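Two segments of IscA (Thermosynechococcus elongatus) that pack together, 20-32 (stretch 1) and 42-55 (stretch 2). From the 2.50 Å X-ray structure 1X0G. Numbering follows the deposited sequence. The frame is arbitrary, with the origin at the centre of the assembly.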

ATOM      1  N   VAL C  20      19.541  21.637 -14.579  1.00 94.57           N
ATOM      2  CA  VAL C  20      19.870  20.942 -15.865  1.00 94.92           C
ATOM      3  C   VAL C  20      20.024  19.405 -15.775  1.00 95.10           C
ATOM      4  O   VAL C  20      20.632  18.763 -16.656  1.00 95.07           O
ATOM      5  CB  VAL C  20      21.089  21.620 -16.634  1.00 94.94           C
ATOM      6  CG1 VAL C  20      21.380  20.936 -17.980  1.00 94.56           C
ATOM      7  CG2 VAL C  20      20.840  23.118 -16.867  1.00 95.38           C
ATOM      8  N   ARG C  21      19.487  18.842 -14.684  1.00 95.31           N
ATOM      9  CA  ARG C  21      18.890  17.501 -14.698  1.00 95.47           C
ATOM     10  C   ARG C  21      17.664  17.598 -15.649  1.00 95.51           C
ATOM     11  O   ARG C  21      16.525  17.933 -15.232  1.00 95.84           O
ATOM     12  CB  ARG C  21      18.464  17.032 -13.279  1.00 95.53           C
ATOM     13  CG  ARG C  21      19.404  16.057 -12.533  1.00 94.83           C
ATOM     14  CD  ARG C  21      19.864  14.869 -13.383  1.00 94.14           C
ATOM     15  NE  ARG C  21      21.048  15.235 -14.170  1.00 93.95           N
ATOM     16  CZ  ARG C  21      21.909  14.377 -14.715  1.00 94.06           C
ATOM     17  NH1 ARG C  21      21.720  13.073 -14.571  1.00 94.58           N
ATOM     18  NH2 ARG C  21      22.965  14.822 -15.402  1.00 93.03           N
ATOM     19  N   ARG C  22      17.919  17.323 -16.934  1.00 94.83           N
ATOM     20  CA  ARG C  22      16.917  17.493 -17.993  1.00 93.98           C
ATOM     21  C   ARG C  22      16.469  16.151 -18.646  1.00 93.20           C
ATOM     22  O   ARG C  22      15.278  15.831 -18.701  1.00 93.06           O
ATOM     23  CB  ARG C  22      17.444  18.481 -19.060  1.00 94.11           C
ATOM     24  CG  ARG C  22      17.998  19.787 -18.532  1.00 93.34           C
ATOM     25  CD  ARG C  22      17.982  20.840 -19.580  1.00 92.34           C
ATOM     26  NE  ARG C  22      18.994  20.623 -20.599  1.00 93.32           N
ATOM     27  CZ  ARG C  22      19.138  21.393 -21.678  1.00 93.66           C
ATOM     28  NH1 ARG C  22      18.315  22.420 -21.870  1.00 93.49           N
ATOM     29  NH2 ARG C  22      20.095  21.136 -22.570  1.00 91.59           N
ATOM     30  N   GLY C  23      17.434  15.362 -19.116  1.00 92.29           N
ATOM     31  CA  GLY C  23      17.163  14.331 -20.113  1.00 90.65           C
ATOM     32  C   GLY C  23      17.131  15.104 -21.419  1.00 89.39           C
ATOM     33  O   GLY C  23      17.179  14.530 -22.503  1.00 89.15           O
ATOM     34  N   GLN C  24      17.020  16.427 -21.251  1.00 88.19           N
ATOM     35  CA  GLN C  24      17.152  17.494 -22.263  1.00 86.68           C
ATOM     36  C   GLN C  24      16.159  17.404 -23.439  1.00 85.32           C
ATOM     37  O   GLN C  24      16.429  17.924 -24.550  1.00 85.21           O
ATOM     38  CB  GLN C  24      18.623  17.676 -22.676  1.00 86.76           C
ATOM     39  CG  GLN C  24      19.550  17.643 -21.458  1.00 86.79           C
ATOM     40  CD  GLN C  24      20.912  18.200 -21.751  1.00 87.86           C
ATOM     41  OE1 GLN C  24      21.487  17.929 -22.800  1.00 87.70           O
ATOM     42  NE2 GLN C  24      21.441  18.990 -20.822  1.00 87.99           N
ATOM     43  N   ALA C  25      15.019  16.753 -23.149  1.00 82.77           N
ATOM     44  CA  ALA C  25      13.876  16.642 -24.053  1.00 80.36           C
ATOM     45  C   ALA C  25      12.715  17.239 -23.344  1.00 78.88           C
ATOM     46  O   ALA C  25      12.579  17.078 -22.117  1.00 78.50           O
ATOM     47  CB  ALA C  25      13.568  15.216 -24.352  1.00 80.42           C
ATOM     48  N   ALA C  26      11.866  17.926 -24.102  1.00 76.93           N
ATOM     49  CA  ALA C  26      10.612  18.406 -23.529  1.00 75.00           C
ATOM     50  C   ALA C  26       9.690  17.174 -23.329  1.00 73.06           C
ATOM     51  O   ALA C  26       8.699  16.990 -24.074  1.00 73.19           O
ATOM     52  CB  ALA C  26       9.969  19.516 -24.393  1.00 74.76           C
ATOM     53  N   ILE C  27      10.083  16.313 -22.368  1.00 69.59           N
ATOM     54  CA  ILE C  27       9.236  15.198 -21.933  1.00 67.02           C
ATOM     55  C   ILE C  27       8.904  15.142 -20.421  1.00 65.09           C
ATOM     56  O   ILE C  27       9.780  15.087 -19.552  1.00 64.65           O
ATOM     57  CB  ILE C  27       9.667  13.838 -22.484  1.00 66.44           C
ATOM     58  CG1 ILE C  27       9.719  13.875 -24.009  1.00 67.22           C
ATOM     59  CG2 ILE C  27       8.605  12.858 -22.185  1.00 66.67           C
ATOM     60  CD1 ILE C  27      10.897  13.088 -24.694  1.00 68.41           C
ATOM     61  N   LEU C  28       7.611  15.179 -20.155  1.00 62.32           N
ATOM     62  CA  LEU C  28       7.106  15.125 -18.832  1.00 61.91           C
ATOM     63  C   LEU C  28       6.409  13.842 -18.674  1.00 61.16           C
ATOM     64  O   LEU C  28       5.464  13.555 -19.386  1.00 60.50           O
ATOM     65  CB  LEU C  28       6.046  16.180 -18.621  1.00 62.09           C
ATOM     66  CG  LEU C  28       5.342  16.134 -17.260  1.00 61.60           C
ATOM     67  CD1 LEU C  28       6.377  16.440 -16.207  1.00 60.86           C
ATOM     68  CD2 LEU C  28       4.196  17.190 -17.167  1.00 58.57           C
ATOM     69  N   ARG C  29       6.842  13.083 -17.699  1.00 61.00           N
ATOM     70  CA  ARG C  29       6.296  11.776 -17.529  1.00 60.82           C
ATOM     71  C   ARG C  29       5.522  11.811 -16.267  1.00 61.40           C
ATOM     72  O   ARG C  29       6.023  12.274 -15.238  1.00 63.57           O
ATOM     73  CB  ARG C  29       7.395  10.764 -17.487  1.00 60.27           C
ATOM     74  CG  ARG C  29       6.914   9.413 -17.134  1.00 61.68           C
ATOM     75  CD  ARG C  29       7.939   8.395 -17.515  1.00 63.17           C
ATOM     76  NE  ARG C  29       7.310   7.125 -17.867  1.00 63.87           N
ATOM     77  CZ  ARG C  29       6.877   6.264 -16.954  1.00 63.51           C
ATOM     78  NH1 ARG C  29       7.029   6.598 -15.661  1.00 65.59           N
ATOM     79  NH2 ARG C  29       6.272   5.116 -17.315  1.00 57.17           N
ATOM     80  N   ILE C  30       4.252  11.435 -16.381  1.00 61.57           N
ATOM     81  CA  ILE C  30       3.331  11.355 -15.262  1.00 61.86           C
ATOM     82  C   ILE C  30       2.973   9.897 -14.934  1.00 62.71           C
ATOM     83  O   ILE C  30       2.763   9.005 -15.825  1.00 61.87           O
ATOM     84  CB  ILE C  30       2.075  12.089 -15.559  1.00 61.81           C
ATOM     85  CG1 ILE C  30       2.384  13.482 -15.986  1.00 60.90           C
ATOM     86  CG2 ILE C  30       1.234  12.360 -14.282  1.00 62.24           C
ATOM     87  CD1 ILE C  30       1.062  14.220 -16.192  1.00 62.70           C
ATOM     88  N   GLN C  31       2.984   9.631 -13.636  1.00 64.14           N
ATOM     89  CA  GLN C  31       2.553   8.316 -13.152  1.00 65.13           C
ATOM     90  C   GLN C  31       1.985   8.563 -11.745  1.00 66.24           C
ATOM     91  O   GLN C  31       1.988   9.747 -11.320  1.00 67.66           O
ATOM     92  CB  GLN C  31       3.690   7.326 -13.224  1.00 63.42           C
ATOM     93  CG  GLN C  31       4.624   7.308 -12.089  1.00 64.33           C
ATOM     94  CD  GLN C  31       5.723   6.283 -12.277  1.00 69.42           C
ATOM     95  OE1 GLN C  31       5.650   5.437 -13.174  1.00 73.99           O
ATOM     96  NE2 GLN C  31       6.765   6.366 -11.471  1.00 70.84           N
ATOM     97  N   VAL C  32       1.509   7.522 -11.041  1.00 65.30           N
ATOM     98  CA  VAL C  32       1.073   7.659  -9.651  1.00 64.28           C
ATOM     99  C   VAL C  32       1.859   6.780  -8.746  1.00 63.15           C
ATOM    100  O   VAL C  32       2.531   5.908  -9.191  1.00 63.52           O
ATOM    101  CB  VAL C  32      -0.402   7.216  -9.465  1.00 65.33           C
ATOM    102  CG1 VAL C  32      -1.291   8.008 -10.286  1.00 63.66           C
ATOM    103  CG2 VAL C  32      -0.581   5.739  -9.785  1.00 61.59           C
TER
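Stretch 2, residues 42-55: YDLALVAEPKPTDL

The apolar centre lies on the sheet face that carries Leu-28, Ile-30, Leu-44 and Leu-46. Leu-44, with chi1 m and chi2 t, sits opposite Ile-30 and its end comes nearer to stretch 1, so that its CD2 lies 3.3 Å from Ile-30 CG1 and 4.0 Å from Leu-28 CD1. One leucine thus serves two neighbours on that face.

The backbone sets this pairing. The strand of stretch 2, which is already under way at Tyr-42, runs antiparallel to strand 27-32, with 156° between their N-to-C directions and a closest axial approach of 4.5 Å. Leu-28 faces Leu-46 and Ile-30 faces Leu-44 as non-hydrogen-bonded pairs, CA to CA 4.7 and 4.9 Å. Between and beyond them, Arg-29 with Ala-45 and Gln-31 with Asp-43 are hydrogen-bonded pairs, each 5.2 Å from CA to CA. Arg-29 N gives to Ala-45 O at 2.8 Å and Ala-45 N to Arg-29 O at 2.9 Å; Gln-31 N to Asp-43 O (2.9 Å) and Asp-43 N to Gln-31 O (2.7 Å) repeat the motif. Val-47 N extends the ladder to Ile-27 O at 3.0 Å, while Ile-27 CG2 meets Val-47 CG2 at 3.8 Å.

Past this ladder the chain of stretch 2 continues through extended phi/psi at Glu-49 and Pro-50. Gly-23 lies close by, its CA 3.7 Å from Ala-48 CB; an ideal CB there would clash with Ala-48 N, and its positive phi also favours glycine.

The polar edge is built on the other face by Arg-29, extended with its first three chi angles t. Its NE meets Asp-54 OD2 and its NH2 meets Asp-54 OD1, both at 2.8 Å, a two-pronged salt bridge. A type I turn, Lys-51 to Asp-54, presents the acid, and Lys-51 CD covers one guanidinium face, 3.5 Å from Arg-29 NH2. Arg-29 NH1 also bonds Gln-31 OE1 at 3.1 Å.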

ATOM      1  N   TYR C  42       0.382  11.826  -7.284  1.00 64.40           N
ATOM      2  CA  TYR C  42       0.961  12.007  -8.605  1.00 64.94           C
ATOM      3  C   TYR C  42       2.445  11.980  -8.522  1.00 66.56           C
ATOM      4  O   TYR C  42       3.071  12.402  -7.485  1.00 67.49           O
ATOM      5  CB  TYR C  42       0.668  13.372  -9.118  1.00 66.27           C
ATOM      6  CG  TYR C  42      -0.739  13.569  -9.289  1.00 65.41           C
ATOM      7  CD1 TYR C  42      -1.464  14.212  -8.316  1.00 63.46           C
ATOM      8  CD2 TYR C  42      -1.375  13.085 -10.425  1.00 65.43           C
ATOM      9  CE1 TYR C  42      -2.809  14.315  -8.413  1.00 65.29           C
ATOM     10  CE2 TYR C  42      -2.747  13.220 -10.541  1.00 67.94           C
ATOM     11  CZ  TYR C  42      -3.446  13.816  -9.513  1.00 61.25           C
ATOM     12  OH  TYR C  42      -4.775  13.962  -9.627  1.00 67.93           O
ATOM     13  N   ASP C  43       3.050  11.544  -9.606  1.00 66.93           N
ATOM     14  CA  ASP C  43       4.491  11.629  -9.686  1.00 68.82           C
ATOM     15  C   ASP C  43       4.934  12.159 -11.059  1.00 68.87           C
ATOM     16  O   ASP C  43       4.608  11.594 -12.175  1.00 70.15           O
ATOM     17  CB  ASP C  43       5.085  10.276  -9.396  1.00 71.04           C
ATOM     18  CG  ASP C  43       6.562  10.268  -9.630  1.00 78.53           C
ATOM     19  OD1 ASP C  43       7.300  10.081  -8.631  1.00 87.82           O
ATOM     20  OD2 ASP C  43       7.016  10.515 -10.798  1.00 88.09           O
ATOM     21  N   LEU C  44       5.700  13.229 -10.994  1.00 67.83           N
ATOM     22  CA  LEU C  44       6.093  13.896 -12.174  1.00 67.13           C
ATOM     23  C   LEU C  44       7.564  13.857 -12.348  1.00 65.94           C
ATOM     24  O   LEU C  44       8.282  14.240 -11.470  1.00 67.79           O
ATOM     25  CB  LEU C  44       5.699  15.327 -12.024  1.00 68.16           C
ATOM     26  CG  LEU C  44       4.201  15.615 -12.144  1.00 72.39           C
ATOM     27  CD1 LEU C  44       3.925  17.094 -11.824  1.00 76.52           C
ATOM     28  CD2 LEU C  44       3.605  15.271 -13.536  1.00 77.87           C
ATOM     29  N   ALA C  45       8.032  13.455 -13.499  1.00 64.49           N
ATOM     30  CA  ALA C  45       9.455  13.534 -13.768  1.00 61.94           C
ATOM     31  C   ALA C  45       9.719  14.095 -15.175  1.00 61.84           C
ATOM     32  O   ALA C  45       8.975  13.868 -16.123  1.00 61.67           O
ATOM     33  CB  ALA C  45      10.020  12.222 -13.639  1.00 61.22           C
ATOM     34  N   LEU C  46      10.769  14.882 -15.327  1.00 62.19           N
ATOM     35  CA  LEU C  46      11.242  15.159 -16.676  1.00 61.91           C
ATOM     36  C   LEU C  46      12.134  14.017 -17.029  1.00 61.74           C
ATOM     37  O   LEU C  46      12.951  13.597 -16.202  1.00 61.67           O
ATOM     38  CB  LEU C  46      12.103  16.385 -16.695  1.00 61.71           C
ATOM     39  CG  LEU C  46      11.418  17.632 -16.196  1.00 62.40           C
ATOM     40  CD1 LEU C  46      12.516  18.655 -15.789  1.00 59.43           C
ATOM     41  CD2 LEU C  46      10.446  18.149 -17.278  1.00 60.89           C
ATOM     42  N   VAL C  47      12.007  13.498 -18.236  1.00 61.47           N
ATOM     43  CA  VAL C  47      12.749  12.270 -18.548  1.00 60.96           C
ATOM     44  C   VAL C  47      13.371  12.423 -19.900  1.00 60.69           C
ATOM     45  O   VAL C  47      13.021  13.332 -20.632  1.00 60.29           O
ATOM     46  CB  VAL C  47      11.791  11.001 -18.496  1.00 61.13           C
ATOM     47  CG1 VAL C  47      11.416  10.677 -17.087  1.00 56.48           C
ATOM     48  CG2 VAL C  47      10.551  11.253 -19.310  1.00 60.75           C
ATOM     49  N   ALA C  48      14.276  11.536 -20.263  1.00 61.35           N
ATOM     50  CA  ALA C  48      14.964  11.759 -21.540  1.00 61.95           C
ATOM     51  C   ALA C  48      14.114  11.302 -22.714  1.00 62.13           C
ATOM     52  O   ALA C  48      14.183  11.847 -23.835  1.00 62.01           O
ATOM     53  CB  ALA C  48      16.322  11.090 -21.567  1.00 61.47           C
ATOM     54  N   GLU C  49      13.328  10.278 -22.433  1.00 62.17           N
ATOM     55  CA  GLU C  49      12.508   9.640 -23.415  1.00 63.28           C
ATOM     56  C   GLU C  49      11.431   8.925 -22.609  1.00 63.77           C
ATOM     57  O   GLU C  49      11.503   8.819 -21.363  1.00 64.29           O
ATOM     58  CB  GLU C  49      13.344   8.664 -24.255  1.00 63.78           C
ATOM     59  CG  GLU C  49      13.688   7.447 -23.435  1.00 65.71           C
ATOM     60  CD  GLU C  49      14.989   6.847 -23.809  1.00 65.53           C
ATOM     61  OE1 GLU C  49      15.459   7.122 -24.937  1.00 67.17           O
ATOM     62  OE2 GLU C  49      15.529   6.095 -22.957  1.00 65.40           O
ATOM     63  N   PRO C  50      10.360   8.510 -23.271  1.00 63.76           N
ATOM     64  CA  PRO C  50       9.426   7.838 -22.377  1.00 64.04           C
ATOM     65  C   PRO C  50       9.620   6.341 -22.583  1.00 65.12           C
ATOM     66  O   PRO C  50      10.292   5.939 -23.576  1.00 64.56           O
ATOM     67  CB  PRO C  50       8.087   8.298 -22.901  1.00 63.41           C
ATOM     68  CG  PRO C  50       8.364   8.569 -24.428  1.00 63.63           C
ATOM     69  CD  PRO C  50       9.855   8.635 -24.644  1.00 62.73           C
ATOM     70  N   LYS C  51       9.093   5.544 -21.650  1.00 65.92           N
ATOM     71  CA  LYS C  51       9.080   4.090 -21.754  1.00 67.86           C
ATOM     72  C   LYS C  51       8.227   3.729 -22.968  1.00 68.67           C
ATOM     73  O   LYS C  51       7.159   4.345 -23.164  1.00 67.73           O
ATOM     74  CB  LYS C  51       8.499   3.497 -20.475  1.00 68.33           C
ATOM     75  CG  LYS C  51       9.454   3.675 -19.345  1.00 71.37           C
ATOM     76  CD  LYS C  51       8.962   2.987 -18.099  1.00 78.23           C
ATOM     77  CE  LYS C  51      10.027   3.137 -16.962  1.00 81.62           C
ATOM     78  NZ  LYS C  51       9.924   4.458 -16.187  1.00 83.83           N
ATOM     79  N   PRO C  52       8.688   2.750 -23.803  1.00 69.76           N
ATOM     80  CA  PRO C  52       8.021   2.540 -25.137  1.00 70.92           C
ATOM     81  C   PRO C  52       6.476   2.457 -25.028  1.00 71.63           C
ATOM     82  O   PRO C  52       5.730   2.940 -25.871  1.00 71.86           O
ATOM     83  CB  PRO C  52       8.621   1.221 -25.668  1.00 70.86           C
ATOM     84  CG  PRO C  52       9.793   0.872 -24.746  1.00 71.27           C
ATOM     85  CD  PRO C  52       9.788   1.804 -23.532  1.00 69.57           C
ATOM     86  N   THR C  53       6.049   1.908 -23.909  1.00 72.54           N
ATOM     87  CA  THR C  53       4.687   1.576 -23.588  1.00 73.11           C
ATOM     88  C   THR C  53       3.774   2.711 -23.026  1.00 72.55           C
ATOM     89  O   THR C  53       2.576   2.503 -22.800  1.00 72.93           O
ATOM     90  CB  THR C  53       4.762   0.398 -22.586  1.00 74.19           C
ATOM     91  OG1 THR C  53       3.490   0.246 -21.960  1.00 76.13           O
ATOM     92  CG2 THR C  53       5.881   0.629 -21.484  1.00 73.99           C
ATOM     93  N   ASP C  54       4.316   3.912 -22.808  1.00 71.44           N
ATOM     94  CA  ASP C  54       3.531   5.015 -22.245  1.00 69.27           C
ATOM     95  C   ASP C  54       2.585   5.619 -23.277  1.00 68.54           C
ATOM     96  O   ASP C  54       2.769   5.504 -24.505  1.00 67.75           O
ATOM     97  CB  ASP C  54       4.442   6.168 -21.803  1.00 69.41           C
ATOM     98  CG  ASP C  54       5.283   5.868 -20.574  1.00 68.62           C
ATOM     99  OD1 ASP C  54       4.889   4.960 -19.795  1.00 74.34           O
ATOM    100  OD2 ASP C  54       6.329   6.571 -20.387  1.00 61.69           O
ATOM    101  N   LEU C  55       1.620   6.354 -22.756  1.00 67.07           N
ATOM    102  CA  LEU C  55       0.669   7.042 -23.606  1.00 66.75           C
ATOM    103  C   LEU C  55       1.048   8.475 -23.795  1.00 67.10           C
ATOM    104  O   LEU C  55       1.031   9.295 -22.863  1.00 66.98           O
ATOM    105  CB  LEU C  55      -0.786   6.876 -23.118  1.00 66.15           C
ATOM    106  CG  LEU C  55      -1.149   5.366 -23.144  1.00 65.59           C
ATOM    107  CD1 LEU C  55      -2.344   5.050 -22.321  1.00 60.76           C
ATOM    108  CD2 LEU C  55      -1.233   4.729 -24.613  1.00 68.68           C
TER